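PDB 3OAJ: putative ring-cleaving dioxygenase MhqO, which is a putative iron-dependent extradiol ring-cleavage dioxygenase that may contribute to the breakdown of aromatic compounds. Local coordinates for residues A157-E162 with H217-R222; A168-N173 with F257-E262. All blocks are in the same frame, centred on the assembly; numbering follows the deposited sequence.

Interaction 1: A157-E162 with H217-R222; sequences ATLLSE and HHIAWR. With ZN (zinc ion), chain C.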
loop_
_atom_site.group_PDB
_atom_site.type_symbol
_atom_site.label_atom_id
_atom_site.label_comp_id
_atom_site.label_asym_id
_atom_site.label_seq_id
_atom_site.Cartn_x
_atom_site.Cartn_y
_atom_site.Cartn_z
ATOM N N ALA A 157 -2.409 -5.139 6.851
ATOM C CA ALA A 157 -1.156 -4.537 7.285
ATOM C C ALA A 157 -1.000 -4.702 8.779
ATOM O O ALA A 157 -1.990 -4.928 9.501
ATOM C CB ALA A 157 -1.103 -3.038 6.905
ATOM N N THR A 158 0.246 -4.561 9.234
ATOM C CA THR A 158 0.565 -4.575 10.659
ATOM C C THR A 158 1.088 -3.191 11.032
ATOM O O THR A 158 2.036 -2.708 10.427
ATOM C CB THR A 158 1.635 -5.659 10.996
ATOM O OG1 THR A 158 1.082 -6.955 10.703
ATOM C CG2 THR A 158 2.055 -5.574 12.487
ATOM N N LEU A 159 0.419 -2.551 11.988
ATOM C CA LEU A 159 0.741 -1.192 12.417
ATOM C C LEU A 159 1.603 -1.188 13.656
ATOM O O LEU A 159 1.356 -1.938 14.597
ATOM C CB LEU A 159 -0.546 -0.404 12.705
ATOM C CG LEU A 159 -1.613 -0.458 11.598
ATOM C CD1 LEU A 159 -2.846 0.362 11.990
ATOM C CD2 LEU A 159 -1.043 0.022 10.270
ATOM N N LEU A 160 2.611 -0.321 13.642
ATOM C CA LEU A 160 3.469 -0.060 14.794
ATOM C C LEU A 160 3.119 1.333 15.301
ATOM O O LEU A 160 3.406 2.329 14.657
ATOM C CB LEU A 160 4.939 -0.113 14.388
ATOM C CG LEU A 160 5.392 -1.346 13.599
ATOM C CD1 LEU A 160 6.870 -1.217 13.242
ATOM C CD2 LEU A 160 5.160 -2.626 14.403
ATOM N N SER A 161 2.450 1.380 16.443
ATOM C CA SER A 161 1.924 2.623 16.988
ATOM C C SER A 161 2.701 3.069 18.228
ATOM O O SER A 161 3.064 2.240 19.073
ATOM C CB SER A 161 0.445 2.426 17.344
ATOM O OG SER A 161 -0.060 3.525 18.078
ATOM N N GLU A 162 2.952 4.371 18.354
ATOM C CA GLU A 162 3.553 4.895 19.583
ATOM C C GLU A 162 2.583 4.784 20.762
ATOM O O GLU A 162 3.008 4.742 21.911
ATOM C CB GLU A 162 3.996 6.347 19.421
ATOM C CG GLU A 162 5.191 6.548 18.497
ATOM C CD GLU A 162 5.700 7.977 18.510
ATOM O OE1 GLU A 162 5.381 8.727 19.460
ATOM O OE2 GLU A 162 6.425 8.342 17.567
ATOM N N HIS A 217 5.455 5.289 4.189
ATOM C CA HIS A 217 5.191 6.713 4.452
ATOM C C HIS A 217 3.811 6.921 5.076
ATOM O O HIS A 217 3.653 7.682 6.034
ATOM C CB HIS A 217 5.319 7.538 3.165
ATOM C CG HIS A 217 5.171 9.011 3.386
ATOM N ND1 HIS A 217 6.249 9.846 3.585
ATOM C CD2 HIS A 217 4.069 9.795 3.468
ATOM C CE1 HIS A 217 5.819 11.084 3.766
ATOM N NE2 HIS A 217 4.500 11.080 3.704
ATOM N N HIS A 218 2.801 6.253 4.509
ATOM C CA HIS A 218 1.448 6.343 5.047
ATOM C C HIS A 218 0.552 5.228 4.543
ATOM O O HIS A 218 0.899 4.511 3.582
ATOM C CB HIS A 218 0.833 7.716 4.751
ATOM C CG HIS A 218 0.639 8.009 3.290
ATOM N ND1 HIS A 218 1.585 8.683 2.544
ATOM C CD2 HIS A 218 -0.402 7.778 2.455
ATOM C CE1 HIS A 218 1.135 8.852 1.313
ATOM N NE2 HIS A 218 -0.060 8.297 1.225
ATOM N N ILE A 219 -0.593 5.076 5.211
ATOM C CA ILE A 219 -1.593 4.114 4.807
ATOM C C ILE A 219 -2.914 4.823 4.527
ATOM O O ILE A 219 -3.373 5.624 5.340
ATOM C CB ILE A 219 -1.724 2.971 5.869
ATOM C CG1 ILE A 219 -2.784 1.940 5.443
ATOM C CG2 ILE A 219 -1.997 3.518 7.284
ATOM C CD1 ILE A 219 -2.621 0.565 6.112
ATOM N N ALA A 220 -3.514 4.512 3.375
ATOM C CA ALA A 220 -4.779 5.129 2.988
ATOM C C ALA A 220 -5.930 4.138 3.112
ATOM O O ALA A 220 -5.835 2.968 2.698
ATOM C CB ALA A 220 -4.700 5.655 1.567
ATOM N N TRP A 221 -7.007 4.635 3.705
ATOM C CA TRP A 221 -8.259 3.908 3.859
ATOM C C TRP A 221 -9.276 4.394 2.839
ATOM O O TRP A 221 -9.257 5.546 2.434
ATOM C CB TRP A 221 -8.781 4.130 5.282
ATOM C CG TRP A 221 -7.724 3.805 6.299
ATOM C CD1 TRP A 221 -6.874 4.682 6.897
ATOM C CD2 TRP A 221 -7.376 2.506 6.801
ATOM N NE1 TRP A 221 -6.018 4.018 7.730
ATOM C CE2 TRP A 221 -6.315 2.683 7.703
ATOM C CE3 TRP A 221 -7.874 1.212 6.583
ATOM C CZ2 TRP A 221 -5.724 1.622 8.383
ATOM C CZ3 TRP A 221 -7.281 0.153 7.262
ATOM C CH2 TRP A 221 -6.240 0.376 8.173
ATOM N N ARG A 222 -10.152 3.498 2.424
ATOM C CA ARG A 222 -11.149 3.782 1.385
ATOM C C ARG A 222 -12.330 4.614 1.846
ATOM O O ARG A 222 -12.852 4.433 2.942
ATOM C CB ARG A 222 -11.690 2.470 0.813
ATOM C CG ARG A 222 -10.632 1.685 0.053
ATOM C CD ARG A 222 -11.053 0.273 -0.248
ATOM N NE ARG A 222 -12.206 0.242 -1.128
ATOM C CZ ARG A 222 -12.858 -0.859 -1.460
ATOM N NH1 ARG A 222 -12.465 -2.040 -0.999
ATOM N NH2 ARG A 222 -13.897 -0.773 -2.268
HETATM ZN ZN ZN C . -1.773 8.169 -0.292
#
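Ala157 of strand 153-160 faces Ile219 of strand 215-223 from a different beta-sheet, and their CA atoms are the nearest CA pair across the two segments, 9.0 Å apart. At that spacing no hydrogen bond passes between the segments; each strand bonds to neighbours in its own sheet, Ala157 for instance to Val198 and Asp200. Between these two segments side chains alone make the contact.

Ile219 does most of the bridging. Its CB points at the other strand, and with CG1 anti to the backbone N (chi1 -180°) the longer branch reaches out to place CD1 4.0 Å from CB of Ala157. The same methyl lies 4.5 Å from CD2 of Leu159, two residues further along the strand, so the end of Ile219 meets two residues on one side of strand 153-160. All three residues are buried. Within its own strand, Ile219 also lies over a face of the Trp221 indole, its CG1 4.1 Å above the ring plane and displaced toward the rim. Trp221 in turn packs edge-to-face against Phe265, on the adjacent strand 264-269.

The alternation of the strand sends the neighbour of Ile219 the other way. His218 turns from strand 153-160 and binds the zinc ion through NE2 at 2.3 Å, with His11 and Glu266 as the other protein ligands. Just there, His217 and His218 both face Thr13 of strand 9-16, a classic beta bulge. One strand therefore has an apolar side for the sheet-to-sheet core and a metal-binding side, as in the vicinal oxygen chelate fold of extradiol dioxygenases, whose two-histidine, one-glutamate site is occupied here by zinc and predicted to hold iron.

Interaction 2: A168-N173 with F257-E262; sequences ADLLEN and FREHGE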
loop_
_atom_site.group_PDB
_atom_site.type_symbol
_atom_site.label_atom_id
_atom_site.label_comp_id
_atom_site.label_asym_id
_atom_site.label_seq_id
_atom_site.Cartn_x
_atom_site.Cartn_y
_atom_site.Cartn_z
ATOM N N ALA A 168 -6.012 1.666 18.571
ATOM C CA ALA A 168 -7.087 0.667 18.630
ATOM C C ALA A 168 -8.453 1.330 18.721
ATOM O O ALA A 168 -9.397 0.918 18.042
ATOM C CB ALA A 168 -6.887 -0.291 19.815
ATOM N N ASP A 169 -8.543 2.346 19.574
ATOM C CA ASP A 169 -9.780 3.083 19.803
ATOM C C ASP A 169 -10.221 3.723 18.475
ATOM O O ASP A 169 -11.382 3.616 18.067
ATOM C CB ASP A 169 -9.519 4.135 20.892
ATOM C CG ASP A 169 -10.775 4.849 21.369
ATOM O OD1 ASP A 169 -11.887 4.295 21.283
ATOM O OD2 ASP A 169 -10.627 5.983 21.874
ATOM N N LEU A 170 -9.274 4.337 17.768
ATOM C CA LEU A 170 -9.541 4.896 16.443
ATOM C C LEU A 170 -10.051 3.847 15.439
ATOM O O LEU A 170 -11.069 4.043 14.774
ATOM C CB LEU A 170 -8.281 5.578 15.911
ATOM C CG LEU A 170 -8.273 6.043 14.461
ATOM C CD1 LEU A 170 -9.364 7.095 14.155
ATOM C CD2 LEU A 170 -6.905 6.602 14.122
ATOM N N LEU A 171 -9.334 2.731 15.315
ATOM C CA LEU A 171 -9.724 1.698 14.364
ATOM C C LEU A 171 -11.109 1.142 14.659
ATOM O O LEU A 171 -11.940 0.999 13.742
ATOM C CB LEU A 171 -8.688 0.578 14.384
ATOM C CG LEU A 171 -7.339 0.926 13.753
ATOM C CD1 LEU A 171 -6.318 -0.157 14.061
ATOM C CD2 LEU A 171 -7.479 1.163 12.236
ATOM N N GLU A 172 -11.360 0.800 15.921
ATOM C CA GLU A 172 -12.607 0.116 16.277
ATOM C C GLU A 172 -13.783 1.083 16.377
ATOM O O GLU A 172 -14.841 0.861 15.783
ATOM C CB GLU A 172 -12.450 -0.641 17.595
ATOM C CG GLU A 172 -13.652 -1.537 17.899
ATOM C CD GLU A 172 -13.463 -2.394 19.134
ATOM O OE1 GLU A 172 -12.326 -2.473 19.650
ATOM O OE2 GLU A 172 -14.456 -3.011 19.581
ATOM N N ASN A 173 -13.587 2.164 17.117
ATOM C CA ASN A 173 -14.710 2.977 17.573
ATOM C C ASN A 173 -14.997 4.206 16.724
ATOM O O ASN A 173 -16.103 4.731 16.760
ATOM C CB ASN A 173 -14.545 3.307 19.060
ATOM C CG ASN A 173 -14.354 2.054 19.896
ATOM O OD1 ASN A 173 -15.107 1.079 19.746
ATOM N ND2 ASN A 173 -13.346 2.058 20.759
ATOM N N PHE A 257 -4.485 12.645 7.864
ATOM C CA PHE A 257 -4.433 12.990 9.286
ATOM C C PHE A 257 -3.460 12.079 9.998
ATOM O O PHE A 257 -3.455 10.859 9.757
ATOM C CB PHE A 257 -5.823 12.952 9.944
ATOM C CG PHE A 257 -6.464 11.585 10.011
ATOM C CD1 PHE A 257 -7.079 11.026 8.894
ATOM C CD2 PHE A 257 -6.531 10.886 11.233
ATOM C CE1 PHE A 257 -7.719 9.773 8.971
ATOM C CE2 PHE A 257 -7.165 9.641 11.316
ATOM C CZ PHE A 257 -7.762 9.092 10.188
ATOM N N ARG A 258 -2.621 12.676 10.844
ATOM C CA ARG A 258 -1.722 11.876 11.669
ATOM C C ARG A 258 -2.455 11.425 12.905
ATOM O O ARG A 258 -3.067 12.240 13.619
ATOM C CB ARG A 258 -0.453 12.648 12.046
ATOM C CG ARG A 258 0.632 11.682 12.544
ATOM C CD ARG A 258 1.996 12.259 12.465
ATOM N NE ARG A 258 2.429 12.578 11.109
ATOM C CZ ARG A 258 3.127 11.771 10.314
ATOM N NH1 ARG A 258 3.457 10.534 10.702
ATOM N NH2 ARG A 258 3.505 12.211 9.116
ATOM N N GLU A 259 -2.455 10.116 13.154
ATOM C CA GLU A 259 -3.202 9.626 14.305
ATOM C C GLU A 259 -2.336 9.675 15.564
ATOM O O GLU A 259 -1.168 10.093 15.497
ATOM C CB GLU A 259 -3.872 8.280 14.001
ATOM C CG GLU A 259 -2.948 7.122 13.634
ATOM C CD GLU A 259 -2.328 6.470 14.852
ATOM O OE1 GLU A 259 -1.095 6.321 14.861
ATOM O OE2 GLU A 259 -3.062 6.151 15.813
ATOM N N HIS A 260 -2.915 9.323 16.715
ATOM C CA HIS A 260 -2.231 9.592 17.985
ATOM C C HIS A 260 -1.009 8.709 18.224
ATOM O O HIS A 260 -0.118 9.088 18.985
ATOM C CB HIS A 260 -3.194 9.518 19.176
ATOM C CG HIS A 260 -4.396 10.402 19.042
ATOM N ND1 HIS A 260 -4.328 11.693 18.556
ATOM C CD2 HIS A 260 -5.703 10.176 19.313
ATOM C CE1 HIS A 260 -5.535 12.230 18.559
ATOM N NE2 HIS A 260 -6.388 11.333 19.022
ATOM N N GLY A 261 -0.977 7.535 17.588
ATOM C CA GLY A 261 0.214 6.681 17.630
ATOM C C GLY A 261 1.289 7.114 16.635
ATOM O O GLY A 261 2.306 6.429 16.468
ATOM N N GLU A 262 1.056 8.261 15.994
ATOM C CA GLU A 262 1.993 8.913 15.060
ATOM C C GLU A 262 2.050 8.320 13.648
ATOM O O GLU A 262 2.856 8.762 12.826
ATOM C CB GLU A 262 3.399 9.081 15.666
ATOM C CG GLU A 262 3.436 10.115 16.798
ATOM C CD GLU A 262 2.919 11.475 16.349
ATOM O OE1 GLU A 262 3.368 11.939 15.288
ATOM O OE2 GLU A 262 2.069 12.068 17.049
#
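Leu170 meets Glu259 and Phe257 with a single methyl, CD2, and has by far the most surface buried here. It sits on the inner side of helix 164-174, and its CG lies anti to the backbone N (chi1 171°), carrying the branched end off the helix toward segment 257-262. There CD2 comes 3.5 Å from CB of Glu259, with CG of the same residue 4.0 Å away, so it is the aliphatic part of the glutamate that the leucine packs against.

Phe257, two residues earlier, supplies the other surface. Leu170 CD2 approaches the edge of its ring near the ring plane, 4.1 Å from CE2, rather than lying over a face. Tyr241 packs edge-to-face with Phe257 and also touches Leu170 and Glu259, while Phe265 of strand 264-269 adds further cover to the latter two.

The buried carboxylate of Glu259 is turned to polar work. Its chain bends at chi2 (81°), folding the acid back over the type I turn that runs from Glu259 to Glu262. Gly261 N donates to OE2 at 3.1 Å, meeting it from 45° out of the carboxylate plane, and Thr167 OG1, one turn before Leu171 on the helix, is hydrogen-bonded to the same oxygen. Ile263 N bonds to OE1. A carboxylate gripped in this way would probably stay ionised despite its burial. The turn itself is closed by Glu262 N bonding to Glu259 O at 2.9 Å, and Arg258 NH1 donates to Glu262 O at 2.8 Å.

Within the second vicinal oxygen chelate region, helix 164-174 thus packs through Leu170 on the end of strand 253-258 and the turn of the beta-hairpin it forms with antiparallel strand 264-269, which carries the metal ligand Glu266.

Both interactions are buried and belong to the second glyoxalase-family region, with strand 153-160 leading directly into helix 164-174, but they sit at different depths. Interaction 1, centred about 9 Å from the centre of the chain, is a purely apolar bridge between two sheets beside the metal. Interaction 2, centred about 18 Å from it, joins a helix to a hairpin turn and couples a leucine contact to a polar turn. The two meet directly: Glu162 N lies 2.9 Å from Gly261 O, a probable hydrogen bond, and Leu159 CD1 packs 4.1 Å from Leu171 CD1. Strands 215-223 and 253-258 share one sheet, flanking strand 264-269.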